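Local coordinates for D-methionine-binding lipoprotein MetQ (Escherichia coli, PDB 4YAH) that serves as the substrate-binding lipoprotein of an ATP-driven D-methionine permease, holding methionine in the cleft between its two lobes, at residues Q50-D55 with S252-E257. Residues are numbered along the deposited sequence; the frame is centred on the assembly and turned at random.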
loop_
_atom_site.group_PDB
_atom_site.type_symbol
_atom_site.label_atom_id
_atom_site.label_comp_id
_atom_site.label_asym_id
_atom_site.label_seq_id
_atom_site.Cartn_x
_atom_site.Cartn_y
_atom_site.Cartn_z
ATOM N N GLN A 50 -3.201 4.894 -17.941
ATOM C CA GLN A 50 -3.171 4.222 -19.233
ATOM C C GLN A 50 -3.808 5.098 -20.300
ATOM O O GLN A 50 -3.289 5.237 -21.407
ATOM C CB GLN A 50 -3.896 2.883 -19.107
ATOM C CG GLN A 50 -4.042 2.072 -20.368
ATOM C CD GLN A 50 -4.873 0.818 -20.103
ATOM O OE1 GLN A 50 -5.991 0.913 -19.608
ATOM N NE2 GLN A 50 -4.307 -0.350 -20.375
ATOM N N LYS A 51 -4.935 5.704 -19.950
ATOM C CA LYS A 51 -5.665 6.555 -20.869
ATOM C C LYS A 51 -4.876 7.819 -21.195
ATOM O O LYS A 51 -4.759 8.194 -22.363
ATOM C CB LYS A 51 -7.020 6.919 -20.268
ATOM C CG LYS A 51 -7.896 7.805 -21.129
ATOM C CD LYS A 51 -8.680 8.782 -20.257
ATOM C CE LYS A 51 -9.465 9.773 -21.090
ATOM N NZ LYS A 51 -10.117 10.814 -20.256
ATOM N N VAL A 52 -4.356 8.482 -20.161
ATOM C CA VAL A 52 -3.527 9.676 -20.355
ATOM C C VAL A 52 -2.349 9.340 -21.254
ATOM O O VAL A 52 -2.023 10.102 -22.161
ATOM C CB VAL A 52 -3.017 10.255 -19.009
ATOM C CG1 VAL A 52 -2.005 11.397 -19.228
ATOM C CG2 VAL A 52 -4.176 10.761 -18.186
ATOM N N ALA A 53 -1.719 8.192 -21.029
ATOM C CA ALA A 53 -0.549 7.824 -21.821
ATOM C C ALA A 53 -0.916 7.673 -23.290
ATOM O O ALA A 53 -0.143 8.070 -24.172
ATOM C CB ALA A 53 0.069 6.553 -21.302
ATOM N N LYS A 54 -2.091 7.096 -23.555
ATOM C CA LYS A 54 -2.565 6.931 -24.924
ATOM C C LYS A 54 -2.880 8.289 -25.545
ATOM O O LYS A 54 -2.433 8.595 -26.651
ATOM C CB LYS A 54 -3.802 6.028 -24.959
ATOM C CG LYS A 54 -4.377 5.821 -26.365
ATOM C CD LYS A 54 -5.426 4.706 -26.384
ATOM C CE LYS A 54 -6.566 4.969 -25.400
ATOM N NZ LYS A 54 -7.193 6.311 -25.599
ATOM N N ASP A 55 -3.637 9.108 -24.827
ATOM C CA ASP A 55 -4.046 10.414 -25.334
ATOM C C ASP A 55 -2.873 11.365 -25.561
ATOM O O ASP A 55 -2.838 12.075 -26.557
ATOM C CB ASP A 55 -5.041 11.071 -24.377
ATOM C CG ASP A 55 -6.375 10.333 -24.313
ATOM O OD1 ASP A 55 -6.605 9.419 -25.140
ATOM O OD2 ASP A 55 -7.193 10.678 -23.435
ATOM N N SER A 252 -0.422 13.002 -13.180
ATOM C CA SER A 252 -1.247 13.973 -13.890
ATOM C C SER A 252 -2.459 14.336 -13.062
ATOM O O SER A 252 -2.873 13.569 -12.201
ATOM C CB SER A 252 -1.680 13.424 -15.247
ATOM O OG SER A 252 -2.497 12.260 -15.117
ATOM N N ASP A 253 -3.023 15.506 -13.327
ATOM C CA ASP A 253 -4.222 15.941 -12.620
ATOM C C ASP A 253 -5.369 14.958 -12.827
ATOM O O ASP A 253 -6.144 14.707 -11.911
ATOM C CB ASP A 253 -4.650 17.336 -13.081
ATOM C CG ASP A 253 -3.668 18.422 -12.667
ATOM O OD1 ASP A 253 -2.924 18.222 -11.683
ATOM O OD2 ASP A 253 -3.649 19.484 -13.325
ATOM N N GLU A 254 -5.467 14.387 -14.022
ATOM C CA GLU A 254 -6.549 13.470 -14.328
ATOM C C GLU A 254 -6.479 12.253 -13.408
ATOM O O GLU A 254 -7.495 11.786 -12.887
ATOM C CB GLU A 254 -6.477 13.052 -15.796
ATOM C CG GLU A 254 -7.744 12.450 -16.337
ATOM C CD GLU A 254 -7.718 12.321 -17.845
ATOM O OE1 GLU A 254 -6.997 13.109 -18.497
ATOM O OE2 GLU A 254 -8.415 11.431 -18.378
ATOM N N VAL A 255 -5.264 11.772 -13.168
ATOM C CA VAL A 255 -5.075 10.595 -12.338
ATOM C C VAL A 255 -5.345 10.966 -10.879
ATOM O O VAL A 255 -6.001 10.206 -10.157
ATOM C CB VAL A 255 -3.655 9.991 -12.527
ATOM C CG1 VAL A 255 -3.364 8.928 -11.480
ATOM C CG2 VAL A 255 -3.520 9.384 -13.892
ATOM N N TYR A 256 -4.871 12.128 -10.441
ATOM C CA TYR A 256 -5.130 12.549 -9.073
ATOM C C TYR A 256 -6.626 12.656 -8.816
ATOM O O TYR A 256 -7.131 12.206 -7.785
ATOM C CB TYR A 256 -4.474 13.897 -8.744
ATOM C CG TYR A 256 -5.000 14.431 -7.438
ATOM C CD1 TYR A 256 -4.614 13.857 -6.235
ATOM C CD2 TYR A 256 -5.926 15.463 -7.408
ATOM C CE1 TYR A 256 -5.116 14.310 -5.032
ATOM C CE2 TYR A 256 -6.436 15.927 -6.209
ATOM C CZ TYR A 256 -6.025 15.347 -5.024
ATOM O OH TYR A 256 -6.528 15.798 -3.822
ATOM N N GLU A 257 -7.335 13.256 -9.759
ATOM C CA GLU A 257 -8.755 13.504 -9.566
ATOM C C GLU A 257 -9.510 12.189 -9.418
ATOM O O GLU A 257 -10.387 12.066 -8.547
ATOM C CB GLU A 257 -9.313 14.336 -10.720
ATOM C CG GLU A 257 -8.898 15.809 -10.660
ATOM C CD GLU A 257 -9.240 16.467 -9.328
ATOM O OE1 GLU A 257 -10.297 16.130 -8.751
ATOM O OE2 GLU A 257 -8.445 17.308 -8.850
#
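V52 and E254 bring the two segments closest, their CA atoms 7.7 Å apart. Residues 50-55 belong to helix 41-57, and 253-257 begin helix 253-262. No backbone hydrogen bond joins them; side chains bridge the gap. S252 is the N-cap of the second helix. Its OG takes a weak bond from V255 N at 3.4 Å and also bonds A249 O of the preceding helix 241-250.

K51 and E254 form the salt bridge, with NZ 2.6 Å from OE2. The lysine reaches the carboxylate on the syn side of OE2, 23° out of the carboxylate plane. K51 comes in roughly perpendicular to the glutamate chain, and its CD also lies 3.3 Å from E254 OE2. E254 has CG anti to its backbone N (chi1 -163°) and runs extended from there, which carries the carboxylate across to helix 41-57.

V52 packs beside this bridge. Its CG2 sits 3.7 Å from E254 OE1 and 3.8 Å from S252 OG. V52 and E254 run antiparallel alongside one another, so the methyl lies along the glutamate as well as near its carboxylate. D55 OD2 stands 5.3 Å from E254 OE2. K51, and K54 through its weak salt bridge to D55, probably offset this like-charge pair. With an alanine at E254 the carboxylate is gone; K51 would probably lose its ion-pair partner and V52 CG2 part of its packing.

V255 touches V45, V48 and A49 of helix 41-57 and F110 of strand 103-111. The contact is a surface helix-helix pairing within the lobe built on the six-stranded sheet. It joins an early helix to a C-terminal one, as the periplasmic binding protein fold brings distant parts of the chain into one lobe.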